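Local atomic coordinates of uncharacterized protein with cystatin-like fold (Methylibium petroleiphilum PM1, PDB entry 3G16), a protein that is of unknown function but has a cystatin-like fold and belongs to the SnoaL-like, NTF2-type domains, which often enclose a small-molecule pocket. Residues A[21-24]-A[30-33]; A[45-50]-A[122-127]; A[60-65]-A[71-76]; A[90-95]-A[101-106]. All coordinates share one frame; numbering follows the deposited sequence. Where two conformers were deposited one is given.

Contact 1: residues A[21-24]-A[30-33]; sequences DGCN and KMIA
Met31, a selenomethionine, lays its side chain across the backbone of Gly22 and Cys23. From CB, which points toward the other helix, the chain leaves with CG anti to the carbonyl carbon (chi1 -70°), and this sends Met31 CG onto the peptide link, 3.5 Å from Gly22 C. Next along, Met31 SE lies 3.7 Å from Cys23 CA and 3.8 Å from Cys23 SG, an apolar contact of two polarisable atoms. A bend at chi3 (-91°) then turns the terminal methyl back, leaving Met31 CE 3.6 Å from Gly22 O. Glycine suits this place because a CB on Gly22 would run into Met31 CG. Lys30 lays its aliphatic part by the N-terminal end of the same glycine, with Lys30 CD 3.6 Å from Gly22 N in the conformer described. Its ammonium group has a salt bridge to Glu25, and one water bridges it to Asp21, lying 2.7 Å from Asp21 OD2 and 3.2 Å from Lys30 NZ. The short helix 28-32 thus packs closely on the last turn of helix 9-24, while helix 55-69 meets both Cys23 and Met31 through Trp62, and strand 71-81 reaches Cys23 through Trp73.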
# COMPACT_ATOMS: atom_id res chain seq x y z
N ASP A 21 7.93 -16.43 4.56
CA ASP A 21 8.18 -17.88 4.65
C ASP A 21 7.48 -18.43 5.88
O ASP A 21 6.81 -19.43 5.86
CB ASP A 21 9.66 -18.20 4.72
CG ASP A 21 10.39 -18.03 3.39
OD1 ASP A 21 9.78 -17.69 2.39
OD2 ASP A 21 11.65 -18.22 3.43
N GLY A 22 7.71 -17.77 7.00
CA GLY A 22 7.12 -18.19 8.25
C GLY A 22 5.60 -18.19 8.22
O GLY A 22 4.95 -19.06 8.79
N CYS A 23 5.04 -17.17 7.57
CA CYS A 23 3.59 -17.15 7.37
C CYS A 23 3.12 -18.40 6.63
O CYS A 23 2.25 -19.12 7.09
CB CYS A 23 3.16 -15.93 6.54
SG CYS A 23 3.33 -14.33 7.42
N ASN A 24 3.73 -18.68 5.47
CA ASN A 24 3.29 -19.85 4.69
C ASN A 24 3.51 -21.17 5.41
O ASN A 24 2.75 -22.11 5.25
CB ASN A 24 3.89 -19.85 3.29
CG ASN A 24 3.31 -18.76 2.44
OD1 ASN A 24 2.17 -18.35 2.71
ND2 ASN A 24 4.04 -18.28 1.45
N LYS A 30 9.38 -18.66 13.81
CA LYS A 30 10.08 -18.02 12.69
C LYS A 30 9.50 -16.63 12.48
O LYS A 30 10.27 -15.65 12.32
CB LYS A 30 10.02 -18.82 11.37
CG LYS A 30 10.57 -18.02 10.17
CD LYS A 30 10.63 -18.81 8.85
CE LYS A 30 11.54 -20.06 8.97
NZ LYS A 30 11.69 -20.88 7.70
N MSE A 31 8.19 -16.50 12.52
CA MSE A 31 7.57 -15.19 12.32
C MSE A 31 7.95 -14.22 13.45
O MSE A 31 8.30 -13.07 13.22
CB MSE A 31 6.06 -15.32 12.19
CG MSE A 31 5.55 -15.96 10.94
SE MSE A 31 3.63 -15.98 10.84
CE MSE A 31 3.25 -17.71 11.67
N ILE A 32 7.87 -14.69 14.70
CA ILE A 32 8.14 -13.84 15.84
C ILE A 32 9.54 -13.23 15.79
O ILE A 32 9.75 -12.07 16.18
CB ILE A 32 7.93 -14.65 17.15
CG1 ILE A 32 6.44 -14.88 17.37
CG2 ILE A 32 8.52 -13.95 18.37
CD1 ILE A 32 6.09 -15.94 18.48
N ALA A 33 10.50 -14.02 15.27
CA ALA A 33 11.89 -13.58 15.19
C ALA A 33 12.12 -12.45 14.19
O ALA A 33 13.19 -11.85 14.15
CB ALA A 33 12.78 -14.76 14.86
O HOH W 1 12.92 -18.75 5.73

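Contact 2: residues A[45-50]-A[122-127]; sequences AGMYGG and AFYASP
The hydroxyl end of Tyr124 meets the side chains of both Met47 and Tyr48. Met47, a selenomethionine, supplies most of the surface: its CG lies 3.6 Å from Tyr124 CE2, and its methyl CE is 3.5 Å from Tyr124 OH. SE stands at the edge of the Tyr124 ring and in its plane, 5.2 Å from the centroid, a Met-aromatic contact. Bends at both chi2 and chi3 (-57° and -59°) fold the chain so that CE also comes over one face of the Tyr48 ring, 3.7 Å above its plane. Tyr48 itself offers a ring carbon, CE2, 3.6 Å from Tyr124 OH.

Further out, a type I' turn from Met47 to Gly50 sets the two residues side by side, closed by Gly50 N to Met47 O at 3.1 Å. Both central residues have positive phi, which Gly49 accepts easily, and the backbone angles of Gly50 would jam any CB against the preceding carbonyl. An edge-to-face pair with Phe43 probably helps to hold the Tyr48 ring; Leu102, Phe43 and Pro44 border Tyr124. Gln128 of the second subunit packs on Met47 and makes a weak hydrogen bond with Tyr48 OH.

Across the contact Tyr124 OH meets mainly carbon, and both tyrosine hydroxyls hydrogen-bond an unidentified ligand, probably from the crystallisation liquor, which is consistent with a pocket whose apolar wall carries polar tips.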
# COMPACT_ATOMS: atom_id res chain seq x y z
N ALA A 45 -10.05 -0.69 8.81
CA ALA A 45 -11.01 -0.78 9.92
C ALA A 45 -12.12 -1.74 9.46
O ALA A 45 -12.52 -1.76 8.27
CB ALA A 45 -11.59 0.57 10.31
N GLY A 46 -12.52 -2.60 10.36
CA GLY A 46 -13.54 -3.60 10.10
C GLY A 46 -12.96 -4.97 9.89
O GLY A 46 -13.71 -5.96 9.86
N MSE A 47 -11.63 -5.05 9.80
CA MSE A 47 -10.97 -6.32 9.57
C MSE A 47 -10.32 -6.90 10.80
O MSE A 47 -9.60 -6.20 11.51
CB MSE A 47 -9.86 -6.18 8.52
CG MSE A 47 -10.30 -5.85 7.13
SE MSE A 47 -11.57 -7.13 6.38
CE MSE A 47 -10.55 -8.56 6.51
N TYR A 48 -10.62 -8.18 11.02
CA TYR A 48 -9.95 -9.01 12.01
C TYR A 48 -10.13 -8.44 13.40
O TYR A 48 -9.28 -8.67 14.27
CB TYR A 48 -8.47 -9.25 11.63
CG TYR A 48 -8.21 -9.81 10.24
CD1 TYR A 48 -9.06 -10.75 9.65
CD2 TYR A 48 -7.10 -9.39 9.48
CE1 TYR A 48 -8.83 -11.25 8.37
CE2 TYR A 48 -6.86 -9.91 8.20
CZ TYR A 48 -7.71 -10.83 7.66
OH TYR A 48 -7.50 -11.35 6.37
N GLY A 49 -11.20 -7.71 13.62
CA GLY A 49 -11.53 -7.08 14.89
C GLY A 49 -10.66 -5.95 15.36
O GLY A 49 -10.84 -5.43 16.43
N GLY A 50 -9.71 -5.51 14.50
CA GLY A 50 -8.78 -4.47 14.87
C GLY A 50 -7.34 -4.92 14.63
O GLY A 50 -7.08 -5.88 13.93
N ALA A 122 -1.51 -2.44 6.46
CA ALA A 122 -1.98 -3.09 5.23
C ALA A 122 -3.25 -2.48 4.66
O ALA A 122 -4.15 -2.04 5.38
CB ALA A 122 -2.22 -4.58 5.47
N PHE A 123 -3.28 -2.48 3.33
CA PHE A 123 -4.34 -1.89 2.50
C PHE A 123 -4.74 -2.93 1.48
O PHE A 123 -3.92 -3.78 1.10
CB PHE A 123 -3.83 -0.65 1.80
CG PHE A 123 -3.27 0.36 2.77
CD1 PHE A 123 -4.07 1.30 3.37
CD2 PHE A 123 -1.95 0.31 3.16
CE1 PHE A 123 -3.57 2.21 4.31
CE2 PHE A 123 -1.43 1.21 4.09
CZ PHE A 123 -2.24 2.15 4.65
N TYR A 124 -5.98 -2.85 1.00
CA TYR A 124 -6.53 -3.88 0.14
C TYR A 124 -6.98 -3.42 -1.21
O TYR A 124 -7.46 -2.29 -1.37
CB TYR A 124 -7.78 -4.49 0.79
CG TYR A 124 -7.61 -5.25 2.08
CD1 TYR A 124 -6.37 -5.71 2.53
CD2 TYR A 124 -8.74 -5.59 2.83
CE1 TYR A 124 -6.27 -6.48 3.73
CE2 TYR A 124 -8.63 -6.34 3.99
CZ TYR A 124 -7.41 -6.75 4.42
OH TYR A 124 -7.30 -7.53 5.55
N ALA A 125 -6.92 -4.34 -2.19
CA ALA A 125 -7.55 -4.10 -3.49
C ALA A 125 -9.03 -4.43 -3.37
O ALA A 125 -9.55 -5.33 -4.05
CB ALA A 125 -6.89 -5.00 -4.56
N SER A 126 -9.72 -3.71 -2.48
CA SER A 126 -11.13 -3.92 -2.24
C SER A 126 -11.84 -2.58 -2.44
O SER A 126 -11.30 -1.54 -2.06
CB SER A 126 -11.31 -4.49 -0.84
OG SER A 126 -12.68 -4.77 -0.60
N PRO A 127 -13.02 -2.58 -3.05
CA PRO A 127 -13.67 -1.30 -3.27
C PRO A 127 -14.04 -0.58 -1.97
O PRO A 127 -14.19 -1.20 -0.92
CB PRO A 127 -14.92 -1.68 -4.09
CG PRO A 127 -15.20 -3.02 -3.80
CD PRO A 127 -13.83 -3.69 -3.56

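Contact 3: residues A[60-65]-A[71-76]; sequences HRWRTA and SYWTID
Aromatic packing dominates where Trp62 of the helix meets Trp73 of the strand. The long axes of the two side chains cross at about a right angle, and the ring planes, 64° apart, give an oblique pair. Trp73 brings its CZ2 corner over one face of the Trp62 indole, toward the rim, 3.7 Å from Trp62 CE3. Trp62 CG is anti to its carbonyl carbon (chi1 -65°), and this swings the indole across the end of the other, while its NE1 hydrogen-bonds Tyr19 OH. Smaller apolar contact follows at Ala65, whose CB lies 4.2 Å from Trp73 CH2; a small methyl suits the close approach of Ala65 to Ser71.

In this cystatin-like fold, helix 55-69 packs on the curved sheet and leads straight into its edge strand 71-81, so segments 60-65 and 71-76, their axes 8.9 Å apart at closest, flank that junction. Were Trp62 an alanine, a gap would probably open beside Trp73, whose indole could shift, and Tyr19 would lose its mate.

Polar contact is slight: Ser71 OG may make a weak hydrogen bond with Ala65 O at 3.3 Å, though its proton could go to another acceptor, and its stronger partner is His93 NE2. Within the strand, Thr74 OG1 donates to Asp76 OD1 at 2.8 Å. The indole N-H of Trp73 bonds an unidentified ligand, probably from the crystallisation liquor.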
# COMPACT_ATOMS: atom_id res chain seq x y z
N HIS A 60 0.46 -15.90 15.81
CA HIS A 60 -0.60 -16.83 16.15
C HIS A 60 -1.76 -16.72 15.16
O HIS A 60 -2.33 -17.74 14.73
CB HIS A 60 -1.08 -16.58 17.59
CG HIS A 60 -2.09 -17.58 18.05
ND1 HIS A 60 -1.79 -18.93 18.01
CD2 HIS A 60 -3.30 -17.47 18.64
CE1 HIS A 60 -2.80 -19.61 18.54
NE2 HIS A 60 -3.74 -18.76 18.89
N ARG A 61 -2.11 -15.48 14.81
CA ARG A 61 -3.26 -15.27 13.96
C ARG A 61 -2.99 -15.73 12.53
O ARG A 61 -3.84 -16.35 11.91
CB ARG A 61 -3.74 -13.82 14.09
CG ARG A 61 -4.34 -13.59 15.53
CD ARG A 61 -4.55 -12.18 15.92
NE ARG A 61 -4.69 -12.08 17.36
CZ ARG A 61 -4.89 -10.93 18.02
NH1 ARG A 61 -5.15 -9.80 17.37
NH2 ARG A 61 -4.91 -10.92 19.34
N TRP A 62 -1.77 -15.54 12.04
CA TRP A 62 -1.46 -16.07 10.70
C TRP A 62 -1.38 -17.59 10.76
O TRP A 62 -1.80 -18.25 9.81
CB TRP A 62 -0.21 -15.48 10.11
CG TRP A 62 -0.22 -14.04 9.80
CD1 TRP A 62 0.84 -13.20 9.89
CD2 TRP A 62 -1.33 -13.23 9.34
NE1 TRP A 62 0.49 -11.93 9.51
CE2 TRP A 62 -0.83 -11.92 9.16
CE3 TRP A 62 -2.69 -13.46 9.03
CZ2 TRP A 62 -1.62 -10.87 8.71
CZ3 TRP A 62 -3.47 -12.38 8.56
CH2 TRP A 62 -2.92 -11.11 8.43
N ARG A 63 -0.88 -18.21 11.84
CA ARG A 63 -0.87 -19.65 11.92
C ARG A 63 -2.32 -20.16 11.84
O ARG A 63 -2.60 -21.13 11.11
CB ARG A 63 -0.25 -20.09 13.22
CG ARG A 63 -0.34 -21.61 13.39
CD ARG A 63 -0.07 -21.97 14.75
NE ARG A 63 -0.34 -23.36 15.02
CZ ARG A 63 -0.55 -23.78 16.24
NH1 ARG A 63 -0.57 -22.89 17.25
NH2 ARG A 63 -0.76 -25.08 16.46
N THR A 64 -3.25 -19.51 12.51
CA THR A 64 -4.66 -19.86 12.48
C THR A 64 -5.20 -19.78 11.05
O THR A 64 -5.97 -20.64 10.60
CB THR A 64 -5.44 -18.89 13.40
OG1 THR A 64 -4.93 -19.01 14.75
CG2 THR A 64 -6.93 -19.16 13.37
N ALA A 65 -4.80 -18.73 10.35
CA ALA A 65 -5.27 -18.52 8.99
C ALA A 65 -4.81 -19.65 8.09
O ALA A 65 -5.58 -20.15 7.23
CB ALA A 65 -4.78 -17.19 8.42
N SER A 71 -4.44 -20.32 3.90
CA SER A 71 -3.79 -19.11 3.45
C SER A 71 -2.39 -19.38 2.91
O SER A 71 -1.63 -20.14 3.46
CB SER A 71 -3.67 -18.15 4.58
OG SER A 71 -4.96 -17.77 5.04
N TYR A 72 -2.11 -18.75 1.77
CA TYR A 72 -0.77 -18.80 1.18
C TYR A 72 -0.54 -17.42 0.62
O TYR A 72 -1.36 -16.90 -0.14
CB TYR A 72 -0.70 -19.83 0.08
CG TYR A 72 0.73 -20.18 -0.33
CD1 TYR A 72 1.44 -19.35 -1.20
CD2 TYR A 72 1.37 -21.27 0.20
CE1 TYR A 72 2.76 -19.65 -1.53
CE2 TYR A 72 2.69 -21.62 -0.18
CZ TYR A 72 3.37 -20.77 -1.04
OH TYR A 72 4.69 -21.05 -1.41
N TRP A 73 0.57 -16.81 0.98
CA TRP A 73 0.90 -15.46 0.56
C TRP A 73 2.05 -15.43 -0.43
O TRP A 73 3.02 -16.17 -0.29
CB TRP A 73 1.33 -14.66 1.80
CG TRP A 73 0.26 -14.35 2.73
CD1 TRP A 73 -0.49 -13.21 2.72
CD2 TRP A 73 -0.16 -15.08 3.90
NE1 TRP A 73 -1.39 -13.21 3.76
CE2 TRP A 73 -1.19 -14.34 4.52
CE3 TRP A 73 0.21 -16.30 4.46
CZ2 TRP A 73 -1.80 -14.77 5.70
CZ3 TRP A 73 -0.40 -16.71 5.64
CH2 TRP A 73 -1.40 -15.94 6.23
N THR A 74 2.00 -14.50 -1.35
CA THR A 74 3.08 -14.22 -2.26
C THR A 74 3.50 -12.76 -2.17
O THR A 74 2.66 -11.86 -1.95
CB THR A 74 2.73 -14.58 -3.71
OG1 THR A 74 1.62 -13.79 -4.17
CG2 THR A 74 2.38 -16.06 -3.83
N ILE A 75 4.80 -12.52 -2.36
CA ILE A 75 5.36 -11.19 -2.46
C ILE A 75 5.39 -10.89 -3.94
O ILE A 75 6.11 -11.56 -4.69
CB ILE A 75 6.77 -11.10 -1.87
CG1 ILE A 75 6.76 -11.37 -0.36
CG2 ILE A 75 7.41 -9.76 -2.22
CD1 ILE A 75 8.17 -11.39 0.30
N ASP A 76 4.58 -9.94 -4.38
CA ASP A 76 4.47 -9.60 -5.78
C ASP A 76 5.34 -8.42 -6.20
O ASP A 76 5.75 -8.32 -7.37
CB ASP A 76 3.01 -9.32 -6.11
CG ASP A 76 2.10 -10.47 -5.73
OD1 ASP A 76 2.55 -11.64 -5.75
OD2 ASP A 76 0.94 -10.21 -5.44

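Contact 4: residues A[90-95]-A[101-106]; sequences EWTHFK and VLRGAE
Trp91 lies flat across Gly104, its cross-strand partner. Gly104 CA sits 3.7 Å from the centroid of the six-membered ring and 16° off its normal, a CH-pi contact over the face. The indole reaches there because CG takes the crowded position between backbone N and carbonyl carbon (chi1 53°), folding the ring over the neighbouring strand. Only glycine suits the partner site, since a CB would point straight into the ring. The outer rim continues along the strand, with Trp91 CZ3 4.1 Å from Leu102 CG. At the pyrrole end Glu106 crosses the indole at about a right angle; its carboxylate makes no hydrogen bond to Trp91 NE1 and instead pairs with Tyr20. A leucine replacing Trp91 would probably uncover the Gly104 backbone and leave Leu102 and Glu106 without the flat surface they pack on.

On the other face, side chains run alongside one another. Thr92 and Arg103 point the same way, and Arg103 NH1 donates to Thr92 OG1 at 2.8 Å, a bent bond (138°); Thr92 OG1 also bonds Asp76 OD2. Phe94 and Val101 likewise lie side by side, with Phe94 CD1 3.8 Å from Val101 CG2, while Thr92 CG2 lies over the rim of one Phe94 face. Glu90 and Arg103 form salt bridges to Arg121 and Glu136 of the second subunit, respectively, and Glu90 also bonds its Tyr147.

Two pairs of backbone hydrogen bonds, at Trp91 with Gly104 and at His93 with Leu102, make this an antiparallel hairpin in the middle of the sheet, bordered by strand 71-81 beside 86-95 and strand 116-124 beside 100-111.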
# COMPACT_ATOMS: atom_id res chain seq x y z
N GLU A 90 3.75 -5.35 -2.22
CA GLU A 90 2.48 -5.67 -2.89
C GLU A 90 2.38 -7.17 -2.76
O GLU A 90 3.36 -7.87 -3.04
CB GLU A 90 2.48 -5.28 -4.36
CG GLU A 90 1.16 -5.42 -5.07
CD GLU A 90 1.26 -5.14 -6.55
OE1 GLU A 90 2.36 -5.39 -7.13
OE2 GLU A 90 0.27 -4.68 -7.14
N TRP A 91 1.25 -7.65 -2.25
CA TRP A 91 1.12 -9.04 -1.90
C TRP A 91 -0.20 -9.66 -2.36
O TRP A 91 -1.16 -8.94 -2.72
CB TRP A 91 1.27 -9.20 -0.36
CG TRP A 91 0.35 -8.30 0.43
CD1 TRP A 91 0.73 -7.15 1.05
CD2 TRP A 91 -1.06 -8.43 0.67
NE1 TRP A 91 -0.36 -6.53 1.63
CE2 TRP A 91 -1.46 -7.31 1.45
CE3 TRP A 91 -2.02 -9.40 0.36
CZ2 TRP A 91 -2.79 -7.11 1.86
CZ3 TRP A 91 -3.33 -9.21 0.77
CH2 TRP A 91 -3.70 -8.06 1.52
N THR A 92 -0.28 -10.97 -2.29
CA THR A 92 -1.50 -11.70 -2.54
C THR A 92 -1.69 -12.66 -1.38
O THR A 92 -0.74 -13.36 -0.98
CB THR A 92 -1.50 -12.48 -3.86
OG1 THR A 92 -1.32 -11.54 -4.94
CG2 THR A 92 -2.82 -13.26 -4.09
N HIS A 93 -2.89 -12.67 -0.85
CA HIS A 93 -3.33 -13.60 0.17
C HIS A 93 -4.32 -14.56 -0.53
O HIS A 93 -5.46 -14.19 -0.85
CB HIS A 93 -3.99 -12.83 1.33
CG HIS A 93 -4.51 -13.71 2.43
ND1 HIS A 93 -5.03 -13.18 3.60
CD2 HIS A 93 -4.51 -15.05 2.59
CE1 HIS A 93 -5.42 -14.19 4.38
NE2 HIS A 93 -5.10 -15.33 3.79
N PHE A 94 -3.87 -15.77 -0.81
CA PHE A 94 -4.69 -16.80 -1.40
C PHE A 94 -5.38 -17.53 -0.26
O PHE A 94 -4.73 -18.18 0.54
CB PHE A 94 -3.86 -17.81 -2.21
CG PHE A 94 -3.32 -17.25 -3.49
CD1 PHE A 94 -4.13 -17.14 -4.59
CD2 PHE A 94 -1.99 -16.84 -3.59
CE1 PHE A 94 -3.63 -16.62 -5.79
CE2 PHE A 94 -1.49 -16.32 -4.79
CZ PHE A 94 -2.35 -16.20 -5.87
N LYS A 95 -6.70 -17.39 -0.17
CA LYS A 95 -7.49 -18.10 0.85
C LYS A 95 -7.89 -19.40 0.16
O LYS A 95 -9.02 -19.60 -0.27
CB LYS A 95 -8.69 -17.26 1.26
CG LYS A 95 -8.28 -16.00 1.94
CD LYS A 95 -9.46 -15.11 2.10
CE LYS A 95 -9.14 -13.87 2.74
NZ LYS A 95 -10.48 -13.20 2.84
N VAL A 101 -9.28 -14.96 -3.45
CA VAL A 101 -8.02 -14.26 -3.62
C VAL A 101 -8.19 -12.82 -3.14
O VAL A 101 -9.19 -12.16 -3.49
CB VAL A 101 -7.58 -14.22 -5.09
CG1 VAL A 101 -6.27 -13.48 -5.25
CG2 VAL A 101 -7.47 -15.65 -5.65
N LEU A 102 -7.30 -12.37 -2.28
CA LEU A 102 -7.29 -10.98 -1.81
C LEU A 102 -5.89 -10.43 -2.09
O LEU A 102 -4.92 -11.00 -1.63
CB LEU A 102 -7.57 -10.89 -0.32
CG LEU A 102 -7.42 -9.52 0.38
CD1 LEU A 102 -8.37 -8.46 -0.26
CD2 LEU A 102 -7.64 -9.66 1.89
N ARG A 103 -5.79 -9.36 -2.87
CA ARG A 103 -4.52 -8.70 -3.11
C ARG A 103 -4.49 -7.36 -2.37
O ARG A 103 -5.51 -6.78 -2.05
CB ARG A 103 -4.29 -8.50 -4.58
CG ARG A 103 -4.38 -9.83 -5.33
CD ARG A 103 -3.77 -9.71 -6.67
NE ARG A 103 -4.14 -10.74 -7.66
CZ ARG A 103 -3.35 -11.72 -8.10
NH1 ARG A 103 -2.16 -11.94 -7.60
NH2 ARG A 103 -3.77 -12.49 -9.09
N GLY A 104 -3.31 -6.89 -2.09
CA GLY A 104 -3.13 -5.64 -1.37
C GLY A 104 -1.72 -5.15 -1.35
O GLY A 104 -0.85 -5.70 -2.04
N ALA A 105 -1.46 -4.15 -0.53
CA ALA A 105 -0.11 -3.63 -0.35
C ALA A 105 0.02 -3.20 1.09
O ALA A 105 -0.98 -2.92 1.76
CB ALA A 105 0.17 -2.48 -1.31
N GLU A 106 1.26 -3.21 1.58
CA GLU A 106 1.47 -2.79 2.95
C GLU A 106 2.76 -2.03 3.12
O GLU A 106 3.73 -2.25 2.40
CB GLU A 106 1.43 -3.97 3.90
CG GLU A 106 2.53 -5.02 3.69
CD GLU A 106 2.19 -6.36 4.37
OE1 GLU A 106 1.03 -6.60 4.69
OE2 GLU A 106 3.13 -7.18 4.51

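How the contacts relate
Contacts 1, 3 and 4 are buried, whereas contact 2, at a loop, is only partly so. Contacts 2, 3 and 4 all reach one sheet and all touch the second subunit; contacts 3 and 4 are both nested in the long loop that contact 2 closes. Contact 1 stays outside the sheet, joining two helices, yet its Cys23 packs on Trp62 and Trp73 of contact 3. Backbone hydrogen bonding carries contact 4, while the other three rely on side-chain packing: sulfur and selenium at a helix backbone, a strand tyrosine against a turn, crossed indoles. Asp76 and Ser71 of contact 3 bond Thr92 and His93 of contact 4, and Tyr124 of contact 2 packs on Trp91.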